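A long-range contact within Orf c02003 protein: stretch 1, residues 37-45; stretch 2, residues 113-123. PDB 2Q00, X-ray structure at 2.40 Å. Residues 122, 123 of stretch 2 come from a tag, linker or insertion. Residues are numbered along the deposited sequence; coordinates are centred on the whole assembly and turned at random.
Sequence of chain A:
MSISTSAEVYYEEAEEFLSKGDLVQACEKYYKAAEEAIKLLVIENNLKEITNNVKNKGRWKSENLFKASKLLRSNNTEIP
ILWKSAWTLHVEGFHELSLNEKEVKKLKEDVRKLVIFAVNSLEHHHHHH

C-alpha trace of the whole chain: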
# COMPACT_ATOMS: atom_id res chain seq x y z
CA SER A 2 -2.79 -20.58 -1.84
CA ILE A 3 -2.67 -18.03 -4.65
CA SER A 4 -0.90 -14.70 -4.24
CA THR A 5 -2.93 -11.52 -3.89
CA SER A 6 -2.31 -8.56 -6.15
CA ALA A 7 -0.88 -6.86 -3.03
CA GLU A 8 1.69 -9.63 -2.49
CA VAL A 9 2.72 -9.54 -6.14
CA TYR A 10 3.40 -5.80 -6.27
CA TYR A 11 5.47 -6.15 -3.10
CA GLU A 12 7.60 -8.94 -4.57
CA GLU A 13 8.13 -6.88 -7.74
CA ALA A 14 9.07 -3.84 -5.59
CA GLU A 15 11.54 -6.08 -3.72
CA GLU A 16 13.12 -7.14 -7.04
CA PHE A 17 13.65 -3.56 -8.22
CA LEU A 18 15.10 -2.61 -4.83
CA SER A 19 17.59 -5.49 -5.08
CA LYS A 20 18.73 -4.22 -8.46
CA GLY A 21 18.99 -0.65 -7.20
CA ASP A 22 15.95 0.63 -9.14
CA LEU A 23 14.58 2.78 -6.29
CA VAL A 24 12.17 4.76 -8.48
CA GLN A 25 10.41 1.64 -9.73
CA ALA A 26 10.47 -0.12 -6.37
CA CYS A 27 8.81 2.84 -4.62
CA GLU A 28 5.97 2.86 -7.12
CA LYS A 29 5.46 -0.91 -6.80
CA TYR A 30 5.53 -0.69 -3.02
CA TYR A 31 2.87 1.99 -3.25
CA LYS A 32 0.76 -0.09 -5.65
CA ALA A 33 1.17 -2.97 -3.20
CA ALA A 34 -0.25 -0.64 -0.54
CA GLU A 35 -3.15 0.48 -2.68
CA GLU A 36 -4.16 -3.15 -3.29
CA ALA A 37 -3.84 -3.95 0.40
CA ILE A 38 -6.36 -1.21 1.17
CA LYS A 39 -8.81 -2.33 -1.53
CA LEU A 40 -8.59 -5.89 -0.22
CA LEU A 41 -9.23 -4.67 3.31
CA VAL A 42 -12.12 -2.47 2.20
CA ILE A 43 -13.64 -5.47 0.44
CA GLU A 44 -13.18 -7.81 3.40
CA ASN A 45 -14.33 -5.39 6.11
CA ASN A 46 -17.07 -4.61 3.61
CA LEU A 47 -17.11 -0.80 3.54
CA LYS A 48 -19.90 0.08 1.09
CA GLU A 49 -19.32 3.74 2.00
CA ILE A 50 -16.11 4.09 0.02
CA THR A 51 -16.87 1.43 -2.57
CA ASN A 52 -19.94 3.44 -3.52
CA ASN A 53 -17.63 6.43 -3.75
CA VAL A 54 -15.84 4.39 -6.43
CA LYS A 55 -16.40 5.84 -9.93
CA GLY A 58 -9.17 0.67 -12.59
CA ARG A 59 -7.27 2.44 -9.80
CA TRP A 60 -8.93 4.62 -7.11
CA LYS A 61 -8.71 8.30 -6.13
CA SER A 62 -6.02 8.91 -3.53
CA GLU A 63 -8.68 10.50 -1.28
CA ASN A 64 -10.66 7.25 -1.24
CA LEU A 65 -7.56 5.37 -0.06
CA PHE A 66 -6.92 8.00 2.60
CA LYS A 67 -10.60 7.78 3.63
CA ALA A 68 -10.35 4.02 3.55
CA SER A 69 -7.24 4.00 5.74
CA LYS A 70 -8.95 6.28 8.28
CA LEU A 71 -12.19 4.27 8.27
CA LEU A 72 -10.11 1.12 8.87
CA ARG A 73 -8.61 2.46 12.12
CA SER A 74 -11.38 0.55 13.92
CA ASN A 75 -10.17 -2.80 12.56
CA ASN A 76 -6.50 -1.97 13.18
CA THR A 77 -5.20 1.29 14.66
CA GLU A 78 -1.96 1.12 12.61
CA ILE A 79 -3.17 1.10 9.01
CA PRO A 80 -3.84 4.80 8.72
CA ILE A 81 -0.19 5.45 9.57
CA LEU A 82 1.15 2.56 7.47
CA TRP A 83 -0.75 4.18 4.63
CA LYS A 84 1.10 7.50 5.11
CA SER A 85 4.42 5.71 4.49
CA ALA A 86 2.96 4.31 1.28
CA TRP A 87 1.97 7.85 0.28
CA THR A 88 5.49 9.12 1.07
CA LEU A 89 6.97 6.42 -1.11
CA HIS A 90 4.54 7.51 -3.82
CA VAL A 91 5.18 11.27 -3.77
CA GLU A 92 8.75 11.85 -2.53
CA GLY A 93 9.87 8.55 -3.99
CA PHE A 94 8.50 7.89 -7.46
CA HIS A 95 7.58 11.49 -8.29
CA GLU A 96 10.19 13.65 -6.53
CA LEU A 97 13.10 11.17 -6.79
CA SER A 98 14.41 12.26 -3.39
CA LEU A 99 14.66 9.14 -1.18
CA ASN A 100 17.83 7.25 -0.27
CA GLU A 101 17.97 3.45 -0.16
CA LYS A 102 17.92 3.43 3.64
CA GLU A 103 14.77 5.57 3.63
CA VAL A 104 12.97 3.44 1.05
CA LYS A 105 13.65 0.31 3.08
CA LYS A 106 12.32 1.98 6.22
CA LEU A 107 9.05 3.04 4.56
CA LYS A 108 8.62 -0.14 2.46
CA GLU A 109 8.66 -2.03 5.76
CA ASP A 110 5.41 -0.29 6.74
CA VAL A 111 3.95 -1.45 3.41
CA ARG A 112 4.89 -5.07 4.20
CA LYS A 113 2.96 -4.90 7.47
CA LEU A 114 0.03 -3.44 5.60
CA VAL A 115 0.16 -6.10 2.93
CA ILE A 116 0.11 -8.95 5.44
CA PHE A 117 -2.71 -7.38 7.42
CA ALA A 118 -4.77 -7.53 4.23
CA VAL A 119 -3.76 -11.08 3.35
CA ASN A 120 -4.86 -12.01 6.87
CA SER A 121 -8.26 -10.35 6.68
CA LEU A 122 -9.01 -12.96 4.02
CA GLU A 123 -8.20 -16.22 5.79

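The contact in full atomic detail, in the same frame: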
# COMPACT_ATOMS: atom_id res chain seq x y z
N ALA A 37 -3.61 -3.47 -0.95
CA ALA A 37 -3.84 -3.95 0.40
C ALA A 37 -5.08 -3.28 0.97
O ALA A 37 -5.90 -3.91 1.64
CB ALA A 37 -2.64 -3.65 1.28
N ILE A 38 -5.21 -1.98 0.70
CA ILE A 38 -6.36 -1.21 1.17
C ILE A 38 -7.66 -1.70 0.51
O ILE A 38 -8.67 -1.92 1.19
CB ILE A 38 -6.19 0.29 0.85
CG1 ILE A 38 -4.97 0.86 1.59
CG2 ILE A 38 -7.46 1.03 1.23
CD1 ILE A 38 -5.08 0.85 3.12
N LYS A 39 -7.63 -1.85 -0.82
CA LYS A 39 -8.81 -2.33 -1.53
C LYS A 39 -9.24 -3.67 -0.93
O LYS A 39 -10.41 -3.87 -0.59
CB LYS A 39 -8.52 -2.50 -3.02
CG LYS A 39 -8.25 -1.20 -3.75
CD LYS A 39 -7.99 -1.43 -5.23
CE LYS A 39 -7.61 -0.13 -5.92
NZ LYS A 39 -7.26 -0.39 -7.35
N LEU A 40 -8.29 -4.58 -0.78
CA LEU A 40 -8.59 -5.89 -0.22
C LEU A 40 -9.24 -5.78 1.15
O LEU A 40 -10.20 -6.48 1.45
CB LEU A 40 -7.31 -6.72 -0.11
CG LEU A 40 -7.48 -8.21 0.22
CD1 LEU A 40 -8.34 -8.86 -0.86
CD2 LEU A 40 -6.10 -8.88 0.29
N LEU A 41 -8.71 -4.88 1.97
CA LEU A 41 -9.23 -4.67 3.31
C LEU A 41 -10.60 -4.02 3.30
O LEU A 41 -11.43 -4.29 4.16
CB LEU A 41 -8.25 -3.80 4.11
CG LEU A 41 -6.97 -4.52 4.54
CD1 LEU A 41 -5.93 -3.51 5.03
CD2 LEU A 41 -7.31 -5.53 5.63
N VAL A 42 -10.83 -3.13 2.33
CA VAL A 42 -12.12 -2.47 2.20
C VAL A 42 -13.15 -3.54 1.86
O VAL A 42 -14.23 -3.61 2.45
CB VAL A 42 -12.11 -1.42 1.06
CG1 VAL A 42 -13.52 -0.92 0.79
CG2 VAL A 42 -11.21 -0.26 1.43
N ILE A 43 -12.79 -4.39 0.89
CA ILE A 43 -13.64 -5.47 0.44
C ILE A 43 -13.98 -6.44 1.56
O ILE A 43 -15.14 -6.79 1.77
CB ILE A 43 -12.96 -6.27 -0.70
CG1 ILE A 43 -12.74 -5.35 -1.91
CG2 ILE A 43 -13.80 -7.49 -1.07
CD1 ILE A 43 -14.01 -4.72 -2.46
N GLU A 44 -12.96 -6.88 2.30
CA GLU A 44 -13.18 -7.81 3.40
C GLU A 44 -14.00 -7.20 4.54
O GLU A 44 -14.99 -7.78 4.98
CB GLU A 44 -11.85 -8.33 3.94
CG GLU A 44 -11.08 -9.18 2.94
CD GLU A 44 -11.90 -10.36 2.42
OE1 GLU A 44 -12.38 -11.17 3.26
OE2 GLU A 44 -12.07 -10.46 1.18
N ASN A 45 -13.59 -6.03 5.03
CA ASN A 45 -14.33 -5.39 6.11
C ASN A 45 -15.67 -4.90 5.58
O ASN A 45 -16.51 -4.43 6.33
CB ASN A 45 -13.55 -4.20 6.69
CG ASN A 45 -12.51 -4.63 7.69
OD1 ASN A 45 -11.50 -5.24 7.33
ND2 ASN A 45 -12.76 -4.33 8.96
N LYS A 113 3.88 -4.68 6.36
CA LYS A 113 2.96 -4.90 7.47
C LYS A 113 1.52 -4.69 7.01
O LYS A 113 0.59 -5.37 7.44
CB LYS A 113 3.30 -3.94 8.61
CG LYS A 113 2.74 -4.33 9.98
CD LYS A 113 3.43 -3.54 11.10
CE LYS A 113 2.92 -3.92 12.49
NZ LYS A 113 3.54 -3.05 13.54
N LEU A 114 1.35 -3.74 6.11
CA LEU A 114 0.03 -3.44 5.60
C LEU A 114 -0.43 -4.58 4.71
O LEU A 114 -1.55 -5.06 4.81
CB LEU A 114 0.09 -2.13 4.81
CG LEU A 114 -1.20 -1.63 4.19
CD1 LEU A 114 -2.32 -1.61 5.22
CD2 LEU A 114 -0.94 -0.25 3.61
N VAL A 115 0.47 -5.03 3.85
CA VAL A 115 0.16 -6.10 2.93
C VAL A 115 -0.31 -7.34 3.67
O VAL A 115 -1.35 -7.90 3.35
CB VAL A 115 1.38 -6.44 2.04
CG1 VAL A 115 1.10 -7.66 1.20
CG2 VAL A 115 1.71 -5.25 1.15
N ILE A 116 0.46 -7.75 4.68
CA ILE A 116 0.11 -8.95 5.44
C ILE A 116 -1.19 -8.78 6.21
O ILE A 116 -1.95 -9.73 6.35
CB ILE A 116 1.24 -9.34 6.41
CG1 ILE A 116 1.42 -8.25 7.46
CG2 ILE A 116 2.54 -9.57 5.63
CD1 ILE A 116 2.38 -8.63 8.59
N PHE A 117 -1.47 -7.59 6.71
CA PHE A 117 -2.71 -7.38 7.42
C PHE A 117 -3.85 -7.74 6.47
O PHE A 117 -4.78 -8.44 6.85
CB PHE A 117 -2.87 -5.93 7.88
CG PHE A 117 -2.13 -5.60 9.16
CD1 PHE A 117 -2.16 -6.48 10.24
CD2 PHE A 117 -1.45 -4.38 9.29
CE1 PHE A 117 -1.51 -6.16 11.44
CE2 PHE A 117 -0.82 -4.05 10.48
CZ PHE A 117 -0.84 -4.93 11.56
N ALA A 118 -3.75 -7.26 5.24
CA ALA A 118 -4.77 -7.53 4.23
C ALA A 118 -4.90 -9.04 4.02
O ALA A 118 -5.96 -9.63 4.25
CB ALA A 118 -4.41 -6.86 2.93
N VAL A 119 -3.80 -9.65 3.59
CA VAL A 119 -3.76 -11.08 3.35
C VAL A 119 -4.42 -11.86 4.48
O VAL A 119 -5.06 -12.89 4.25
CB VAL A 119 -2.31 -11.54 3.20
CG1 VAL A 119 -2.26 -13.04 3.03
CG2 VAL A 119 -1.69 -10.85 2.00
N ASN A 120 -4.28 -11.36 5.71
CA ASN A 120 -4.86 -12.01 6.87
C ASN A 120 -6.36 -11.81 6.98
O ASN A 120 -7.08 -12.71 7.41
CB ASN A 120 -4.18 -11.53 8.14
CG ASN A 120 -2.88 -12.24 8.40
OD1 ASN A 120 -2.11 -12.52 7.47
ND2 ASN A 120 -2.60 -12.54 9.66
N SER A 121 -6.83 -10.63 6.59
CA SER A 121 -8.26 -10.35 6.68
C SER A 121 -9.06 -11.31 5.80
O SER A 121 -10.28 -11.41 5.94
CB SER A 121 -8.55 -8.90 6.28
OG SER A 121 -8.34 -8.71 4.89
N LEU A 122 -8.37 -12.00 4.91
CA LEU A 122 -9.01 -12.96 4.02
C LEU A 122 -9.24 -14.26 4.77
O LEU A 122 -10.37 -14.64 5.07
CB LEU A 122 -8.13 -13.25 2.80
CG LEU A 122 -7.90 -12.17 1.74
CD1 LEU A 122 -6.97 -12.74 0.68
CD2 LEU A 122 -9.21 -11.75 1.11
N GLU A 123 -8.14 -14.95 5.08
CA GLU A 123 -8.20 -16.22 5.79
C GLU A 123 -8.24 -16.01 7.31
O GLU A 123 -7.59 -16.80 8.02
CB GLU A 123 -7.00 -17.08 5.41

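The contact is centred on two alanines, Ala-37 and Ala-118, whose CA-to-CB bonds each point toward the opposing helix. Their CB atoms lie 4.0 Å apart, and Ala-118 CB also comes within 3.5 Å of the carbonyl O of Ala-37. With so little side chain between them, the backbones approach closely here: the CA atoms of Ala-37 and Val-115 are 5.2 Å apart, and the helix axes come within 8.6 Å. The two helices run in roughly the same direction, at 29° to one another.

Larger apolar side chains pack around this pair. Leu-40 and Leu-41 both reach Ala-118, with Leu-40 CD2 at 3.7 Å and Leu-41 CG at 3.8 Å from Ala-118 CB, so the small methyl sits among the side chains of consecutive leucines. Leu-41 leaves its helix sideways, but its end bends nearer, bringing CD2 to 3.5 Å from the CA of Ala-118. Leu-114 packs against Ala-37 (CG to Ala-37 CB, 3.8 Å), and its CD1 meets Leu-41 CD1 at 4.1 Å and Ile-38 CD1 at 4.3 Å.

Toward the C-terminal ends the contact becomes more polar. The hydroxyl of Ser-121 turns back on its own helix and donates a hydrogen bond to the carbonyl O of Ala-118 (OG to O, 2.6 Å). Across the interface the same OG lies 3.4 Å from Leu-41 CD2 and 3.4 Å from Glu-44 CG, both carbon contacts. Glu-44 OE1 is also 3.4 Å from Ser-121 O, but both atoms are acceptors. Leu-122, a tag residue, extends the packing: its CD2 lies 3.6 Å from Leu-40 CD1 and 3.1 Å from Glu-44 OE2. No hydrogen bond links the stretches, which together bury 503 Å² mainly through apolar packing.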